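Local coordinates for protein subtilase cytotoxin subunit A (PDB 2IY9) that cleaves the host endoplasmic reticulum chaperone BiP as the subtilisin-like serine protease subunit of an AB5 toxin, provoking ER stress and cell death, at residues 84-96 with 253-265. Sequence-based numbering, arbitrary orientation.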
ATOM      1  N   GLU A  84     -10.539  17.624  -6.565  1.00 36.37           N
ATOM      2  CA  GLU A  84     -11.371  16.449  -6.780  1.00 35.51           C
ATOM      3  C   GLU A  84     -10.592  15.162  -6.494  1.00 34.27           C
ATOM      4  O   GLU A  84     -11.089  14.276  -5.791  1.00 33.10           O
ATOM      5  CB  GLU A  84     -11.961  16.429  -8.192  1.00 36.06           C
ATOM      6  CG  GLU A  84     -12.862  15.223  -8.498  1.00 38.44           C
ATOM      7  CD  GLU A  84     -14.159  15.173  -7.677  1.00 41.85           C
ATOM      8  OE1 GLU A  84     -14.242  15.786  -6.584  1.00 43.39           O
ATOM      9  OE2 GLU A  84     -15.109  14.498  -8.137  1.00 44.05           O
ATOM     10  N   ALA A  85      -9.372  15.079  -7.031  1.00 33.26           N
ATOM     11  CA  ALA A  85      -8.508  13.920  -6.814  1.00 32.53           C
ATOM     12  C   ALA A  85      -8.275  13.679  -5.328  1.00 31.87           C
ATOM     13  O   ALA A  85      -8.404  12.549  -4.866  1.00 32.34           O
ATOM     14  CB  ALA A  85      -7.172  14.069  -7.545  1.00 32.52           C
ATOM     15  N   LEU A  86      -7.945  14.733  -4.585  1.00 31.17           N
ATOM     16  CA  LEU A  86      -7.702  14.597  -3.146  1.00 31.18           C
ATOM     17  C   LEU A  86      -8.977  14.384  -2.331  1.00 30.46           C
ATOM     18  O   LEU A  86      -8.929  13.793  -1.254  1.00 30.77           O
ATOM     19  CB  LEU A  86      -6.861  15.754  -2.587  1.00 31.52           C
ATOM     20  CG  LEU A  86      -5.354  15.632  -2.860  1.00 32.60           C
ATOM     21  CD1 LEU A  86      -5.011  16.210  -4.209  1.00 35.20           C
ATOM     22  CD2 LEU A  86      -4.513  16.305  -1.802  1.00 34.10           C
ATOM     23  N   TYR A  87     -10.119  14.830  -2.852  1.00 29.86           N
ATOM     24  CA  TYR A  87     -11.399  14.555  -2.193  1.00 28.88           C
ATOM     25  C   TYR A  87     -11.653  13.056  -2.147  1.00 27.84           C
ATOM     26  O   TYR A  87     -12.153  12.541  -1.150  1.00 27.76           O
ATOM     27  CB  TYR A  87     -12.569  15.267  -2.899  1.00 29.23           C
ATOM     28  CG  TYR A  87     -13.917  15.059  -2.222  1.00 29.75           C
ATOM     29  CD1 TYR A  87     -14.063  15.244  -0.848  1.00 29.43           C
ATOM     30  CD2 TYR A  87     -15.042  14.681  -2.960  1.00 30.66           C
ATOM     31  CE1 TYR A  87     -15.284  15.048  -0.227  1.00 30.47           C
ATOM     32  CE2 TYR A  87     -16.281  14.483  -2.342  1.00 30.60           C
ATOM     33  CZ  TYR A  87     -16.386  14.672  -0.977  1.00 30.39           C
ATOM     34  OH  TYR A  87     -17.591  14.489  -0.337  1.00 31.93           O
ATOM     35  N   ILE A  88     -11.276  12.366  -3.219  1.00 26.95           N
ATOM     36  CA  ILE A  88     -11.641  10.960  -3.407  1.00 26.66           C
ATOM     37  C   ILE A  88     -10.572   9.948  -3.010  1.00 26.13           C
ATOM     38  O   ILE A  88     -10.882   8.767  -2.760  1.00 25.35           O
ATOM     39  CB  ILE A  88     -12.122  10.688  -4.871  1.00 26.60           C
ATOM     40  CG1 ILE A  88     -10.971  10.821  -5.877  1.00 27.14           C
ATOM     41  CG2 ILE A  88     -13.268  11.628  -5.216  1.00 27.45           C
ATOM     42  CD1 ILE A  88     -11.374  10.582  -7.365  1.00 27.72           C
ATOM     43  N   HIS A  89      -9.323  10.408  -2.952  1.00 25.69           N
ATOM     44  CA  HIS A  89      -8.183   9.489  -2.986  1.00 25.32           C
ATOM     45  C   HIS A  89      -8.123   8.516  -1.807  1.00 24.43           C
ATOM     46  O   HIS A  89      -7.987   7.311  -2.020  1.00 23.89           O
ATOM     47  CB  HIS A  89      -6.869  10.258  -3.125  1.00 25.93           C
ATOM     48  CG  HIS A  89      -5.706   9.396  -3.498  1.00 27.27           C
ATOM     49  ND1 HIS A  89      -5.412   9.065  -4.803  1.00 30.24           N
ATOM     50  CD2 HIS A  89      -4.752   8.807  -2.736  1.00 27.26           C
ATOM     51  CE1 HIS A  89      -4.330   8.306  -4.828  1.00 27.71           C
ATOM     52  NE2 HIS A  89      -3.907   8.141  -3.590  1.00 28.71           N
ATOM     53  N   GLY A  90      -8.235   9.034  -0.583  1.00 23.39           N
ATOM     54  CA  GLY A  90      -8.216   8.186   0.619  1.00 23.32           C
ATOM     55  C   GLY A  90      -9.330   7.143   0.616  1.00 22.99           C
ATOM     56  O   GLY A  90      -9.090   5.957   0.909  1.00 22.77           O
ATOM     57  N   THR A  91     -10.546   7.586   0.285  1.00 22.66           N
ATOM     58  CA  THR A  91     -11.720   6.695   0.198  1.00 23.13           C
ATOM     59  C   THR A  91     -11.506   5.601  -0.857  1.00 22.75           C
ATOM     60  O   THR A  91     -11.810   4.426  -0.628  1.00 23.06           O
ATOM     61  CB  THR A  91     -13.026   7.484  -0.132  1.00 23.30           C
ATOM     62  OG1 THR A  91     -13.180   8.571   0.787  1.00 23.95           O
ATOM     63  CG2 THR A  91     -14.256   6.585  -0.039  1.00 23.24           C
ATOM     64  N   ALA A  92     -10.986   6.002  -2.016  1.00 22.31           N
ATOM     65  CA  ALA A  92     -10.648   5.065  -3.080  1.00 21.58           C
ATOM     66  C   ALA A  92      -9.723   3.946  -2.571  1.00 21.57           C
ATOM     67  O   ALA A  92     -10.002   2.766  -2.777  1.00 21.15           O
ATOM     68  CB  ALA A  92     -10.013   5.802  -4.248  1.00 21.83           C
ATOM     69  N   MET A  93      -8.634   4.330  -1.904  1.00 21.72           N
ATOM     70  CA  MET A  93      -7.630   3.363  -1.430  1.00 21.65           C
ATOM     71  C   MET A  93      -8.201   2.426  -0.378  1.00 21.56           C
ATOM     72  O   MET A  93      -8.049   1.196  -0.479  1.00 21.65           O
ATOM     73  CB  MET A  93      -6.384   4.083  -0.906  1.00 22.43           C
ATOM     74  CG  MET A  93      -5.718   5.033  -1.939  1.00 22.91           C
ATOM     75  SD  MET A  93      -5.233   4.203  -3.462  1.00 27.46           S
ATOM     76  CE  MET A  93      -6.401   4.841  -4.652  1.00 27.21           C
ATOM     77  N   ALA A  94      -8.881   3.015   0.605  1.00 21.31           N
ATOM     78  CA  ALA A  94      -9.594   2.278   1.638  1.00 20.81           C
ATOM     79  C   ALA A  94     -10.548   1.272   1.015  1.00 20.93           C
ATOM     80  O   ALA A  94     -10.618   0.136   1.474  1.00 20.44           O
ATOM     81  CB  ALA A  94     -10.343   3.218   2.567  1.00 20.97           C
ATOM     82  N   SER A  95     -11.255   1.675  -0.045  1.00 20.48           N
ATOM     83  CA  SER A  95     -12.205   0.766  -0.681  1.00 20.71           C
ATOM     84  C   SER A  95     -11.493  -0.436  -1.298  1.00 20.40           C
ATOM     85  O   SER A  95     -11.971  -1.563  -1.159  1.00 20.19           O
ATOM     86  CB  SER A  95     -13.128   1.480  -1.678  1.00 20.39           C
ATOM     87  OG  SER A  95     -12.492   1.809  -2.906  1.00 22.39           O
ATOM     88  N   LEU A  96     -10.346  -0.201  -1.950  1.00 19.80           N
ATOM     89  CA  LEU A  96      -9.594  -1.290  -2.587  1.00 20.28           C
ATOM     90  C   LEU A  96      -9.069  -2.318  -1.577  1.00 19.93           C
ATOM     91  O   LEU A  96      -9.023  -3.511  -1.867  1.00 19.97           O
ATOM     92  CB  LEU A  96      -8.445  -0.740  -3.441  1.00 20.03           C
ATOM     93  CG  LEU A  96      -8.862   0.081  -4.665  1.00 19.77           C
ATOM     94  CD1 LEU A  96      -7.624   0.680  -5.310  1.00 19.64           C
ATOM     95  CD2 LEU A  96      -9.688  -0.752  -5.684  1.00 19.66           C
ATOM     96  N   GLY A 253      -2.460  -2.581 -11.482  1.00 23.36           N
ATOM     97  CA  GLY A 253      -2.603  -1.137 -11.394  1.00 23.58           C
ATOM     98  C   GLY A 253      -3.174  -0.471 -12.634  1.00 23.96           C
ATOM     99  O   GLY A 253      -2.836   0.671 -12.931  1.00 24.29           O
ATOM    100  N   GLN A 254      -4.055  -1.174 -13.338  1.00 23.75           N
ATOM    101  CA  GLN A 254      -4.756  -0.596 -14.500  1.00 24.60           C
ATOM    102  C   GLN A 254      -6.230  -0.989 -14.506  1.00 24.41           C
ATOM    103  O   GLN A 254      -6.558  -2.134 -14.202  1.00 24.01           O
ATOM    104  CB  GLN A 254      -4.094  -1.064 -15.791  1.00 24.59           C
ATOM    105  CG  GLN A 254      -4.538  -0.310 -17.026  1.00 27.27           C
ATOM    106  CD  GLN A 254      -3.940  -0.903 -18.265  1.00 29.72           C
ATOM    107  OE1 GLN A 254      -4.321  -1.989 -18.687  1.00 29.46           O
ATOM    108  NE2 GLN A 254      -2.977  -0.205 -18.847  1.00 33.14           N
ATOM    109  N   ASN A 255      -7.108  -0.044 -14.862  1.00 24.92           N
ATOM    110  CA  ASN A 255      -8.535  -0.342 -15.007  1.00 25.70           C
ATOM    111  C   ASN A 255      -9.061  -0.823 -13.656  1.00 25.67           C
ATOM    112  O   ASN A 255      -9.649  -1.899 -13.546  1.00 25.40           O
ATOM    113  CB  ASN A 255      -8.742  -1.418 -16.092  1.00 25.95           C
ATOM    114  CG  ASN A 255     -10.201  -1.604 -16.473  1.00 28.82           C
ATOM    115  OD1 ASN A 255     -10.992  -0.658 -16.413  1.00 30.77           O
ATOM    116  ND2 ASN A 255     -10.561  -2.827 -16.903  1.00 30.42           N
ATOM    117  N   ILE A 256      -8.787  -0.037 -12.620  1.00 25.26           N
ATOM    118  CA  ILE A 256      -9.176  -0.401 -11.257  1.00 25.52           C
ATOM    119  C   ILE A 256     -10.370   0.441 -10.801  1.00 25.47           C
ATOM    120  O   ILE A 256     -10.293   1.672 -10.774  1.00 25.81           O
ATOM    121  CB  ILE A 256      -8.000  -0.212 -10.247  1.00 25.34           C
ATOM    122  CG1 ILE A 256      -6.695  -0.885 -10.731  1.00 24.64           C
ATOM    123  CG2 ILE A 256      -8.425  -0.645  -8.838  1.00 25.52           C
ATOM    124  CD1 ILE A 256      -6.690  -2.448 -10.754  1.00 26.42           C
ATOM    125  N   THR A 257     -11.472  -0.224 -10.456  1.00 25.71           N
ATOM    126  CA  THR A 257     -12.683   0.469 -10.014  1.00 26.34           C
ATOM    127  C   THR A 257     -12.589   0.738  -8.499  1.00 26.18           C
ATOM    128  O   THR A 257     -12.158  -0.130  -7.747  1.00 26.43           O
ATOM    129  CB  THR A 257     -13.950  -0.353 -10.358  1.00 26.72           C
ATOM    130  OG1 THR A 257     -13.941  -0.696 -11.756  1.00 27.90           O
ATOM    131  CG2 THR A 257     -15.207   0.436 -10.075  1.00 27.03           C
ATOM    132  N   PHE A 258     -12.974   1.938  -8.069  1.00 26.42           N
ATOM    133  CA  PHE A 258     -12.876   2.338  -6.659  1.00 26.50           C
ATOM    134  C   PHE A 258     -14.077   3.168  -6.192  1.00 26.64           C
ATOM    135  O   PHE A 258     -14.865   3.656  -7.006  1.00 26.65           O
ATOM    136  CB  PHE A 258     -11.578   3.113  -6.413  1.00 26.49           C
ATOM    137  CG  PHE A 258     -11.421   4.323  -7.294  1.00 27.99           C
ATOM    138  CD1 PHE A 258     -12.137   5.492  -7.036  1.00 28.11           C
ATOM    139  CD2 PHE A 258     -10.570   4.285  -8.394  1.00 29.36           C
ATOM    140  CE1 PHE A 258     -12.005   6.612  -7.859  1.00 30.07           C
ATOM    141  CE2 PHE A 258     -10.421   5.399  -9.215  1.00 29.84           C
ATOM    142  CZ  PHE A 258     -11.142   6.565  -8.947  1.00 29.54           C
ATOM    143  N   LEU A 259     -14.195   3.331  -4.877  1.00 26.40           N
ATOM    144  CA  LEU A 259     -15.289   4.068  -4.258  1.00 26.36           C
ATOM    145  C   LEU A 259     -14.963   5.558  -4.089  1.00 27.20           C
ATOM    146  O   LEU A 259     -13.832   5.919  -3.728  1.00 26.63           O
ATOM    147  CB  LEU A 259     -15.596   3.459  -2.883  1.00 25.89           C
ATOM    148  CG  LEU A 259     -16.808   3.966  -2.096  1.00 25.55           C
ATOM    149  CD1 LEU A 259     -18.090   3.625  -2.847  1.00 22.21           C
ATOM    150  CD2 LEU A 259     -16.820   3.373  -0.686  1.00 24.82           C
ATOM    151  N   ARG A 260     -15.962   6.407  -4.345  1.00 27.73           N
ATOM    152  CA  ARG A 260     -15.876   7.860  -4.109  1.00 28.80           C
ATOM    153  C   ARG A 260     -16.720   8.260  -2.879  1.00 29.12           C
ATOM    154  O   ARG A 260     -17.666   7.548  -2.540  1.00 28.98           O
ATOM    155  CB  ARG A 260     -16.387   8.622  -5.333  1.00 29.03           C
ATOM    156  CG  ARG A 260     -15.644   8.353  -6.651  1.00 30.93           C
ATOM    157  CD  ARG A 260     -16.510   8.771  -7.837  1.00 33.54           C
ATOM    158  NE  ARG A 260     -17.071  10.101  -7.620  1.00 36.21           N
ATOM    159  CZ  ARG A 260     -16.460  11.237  -7.945  1.00 36.90           C
ATOM    160  NH1 ARG A 260     -15.263  11.217  -8.525  1.00 36.95           N
ATOM    161  NH2 ARG A 260     -17.050  12.397  -7.687  1.00 37.59           N
ATOM    162  N   PRO A 261     -16.385   9.392  -2.214  1.00 29.78           N
ATOM    163  CA  PRO A 261     -17.150   9.853  -1.043  1.00 30.50           C
ATOM    164  C   PRO A 261     -18.644  10.100  -1.283  1.00 31.38           C
ATOM    165  O   PRO A 261     -19.418  10.066  -0.328  1.00 31.45           O
ATOM    166  CB  PRO A 261     -16.451  11.159  -0.660  1.00 30.62           C
ATOM    167  CG  PRO A 261     -15.059  10.992  -1.166  1.00 30.25           C
ATOM    168  CD  PRO A 261     -15.230  10.273  -2.469  1.00 29.85           C
ATOM    169  N   ASP A 262     -19.038  10.326  -2.537  1.00 32.08           N
ATOM    170  CA  ASP A 262     -20.448  10.509  -2.881  1.00 33.08           C
ATOM    171  C   ASP A 262     -21.134   9.183  -3.227  1.00 33.31           C
ATOM    172  O   ASP A 262     -22.253   9.169  -3.756  1.00 33.80           O
ATOM    173  CB  ASP A 262     -20.615  11.546  -4.011  1.00 33.31           C
ATOM    174  CG  ASP A 262     -19.957  11.118  -5.321  1.00 34.26           C
ATOM    175  OD1 ASP A 262     -19.401  10.000  -5.392  1.00 35.01           O
ATOM    176  OD2 ASP A 262     -19.990  11.909  -6.295  1.00 35.48           O
ATOM    177  N   ALA A 263     -20.448   8.078  -2.933  1.00 33.06           N
ATOM    178  CA  ALA A 263     -20.982   6.717  -3.057  1.00 33.32           C
ATOM    179  C   ALA A 263     -20.975   6.110  -4.460  1.00 33.21           C
ATOM    180  O   ALA A 263     -21.231   4.920  -4.622  1.00 33.20           O
ATOM    181  CB  ALA A 263     -22.377   6.608  -2.431  1.00 34.06           C
ATOM    182  N   LYS A 264     -20.682   6.909  -5.473  1.00 33.35           N
ATOM    183  CA  LYS A 264     -20.524   6.341  -6.803  1.00 33.90           C
ATOM    184  C   LYS A 264     -19.096   5.835  -6.968  1.00 33.25           C
ATOM    185  O   LYS A 264     -18.245   6.035  -6.085  1.00 32.56           O
ATOM    186  CB  LYS A 264     -20.928   7.319  -7.909  1.00 34.08           C
ATOM    187  CG  LYS A 264     -20.364   8.728  -7.760  1.00 35.86           C
ATOM    188  CD  LYS A 264     -20.948   9.695  -8.782  1.00 35.72           C
ATOM    189  CE  LYS A 264     -20.481   9.353 -10.200  1.00 39.03           C
ATOM    190  NZ  LYS A 264     -20.953  10.338 -11.216  1.00 40.06           N
ATOM    191  N   THR A 265     -18.851   5.150  -8.081  1.00 32.55           N
ATOM    192  CA  THR A 265     -17.534   4.594  -8.349  1.00 32.13           C
ATOM    193  C   THR A 265     -16.804   5.395  -9.424  1.00 31.75           C
ATOM    194  O   THR A 265     -17.431   6.093 -10.233  1.00 31.78           O
ATOM    195  CB  THR A 265     -17.622   3.112  -8.764  1.00 31.97           C
ATOM    196  OG1 THR A 265     -18.435   2.991  -9.937  1.00 33.64           O
ATOM    197  CG2 THR A 265     -18.236   2.271  -7.646  1.00 32.02           C
TER
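Ser-95 and Leu-259 make one of two unusually tight carbon contacts: their CB atoms are 3.4 Å apart, closer than usual van der Waals contact. Ser-95 OG, set between its own backbone N and carbonyl carbon (chi1 75°), donates to Ala-92 O and accepts from Leu-259 N (3.0 Å, 165° at the hydrogen), tying the strand to the helix. Beside it, Ala-92 CB lies 3.5 Å from Phe-258 CD1, and in the second tight pair Leu-96 CD2 presses on Ile-256 CG2, also at 3.4 Å.

Pro-261 CG sits over the Tyr-87 ring centre, 3.9 Å from the centroid, a close, partly exposed CH-pi contact. The solvent side is polar: Arg-260 NH2 meets Glu-84 OE2 (2.9 Å) on the syn side of the carboxylate, tilted out of its plane, while Ile-88 CG2 covers one guanidinium face; Asp-262 completes the salt-bridge network, whose two acids are exposed.

The helix belongs to the subtilase core and carries His-89, assigned to the charge relay, whose CB points away from 253-265 and whose side chain touches Asp-52 and Ser-272. Strand 256-259, paired antiparallel with 265-268, makes 112° with the axis of segment 84-96, while helices 25-30 and 271-288 pack against Leu-96.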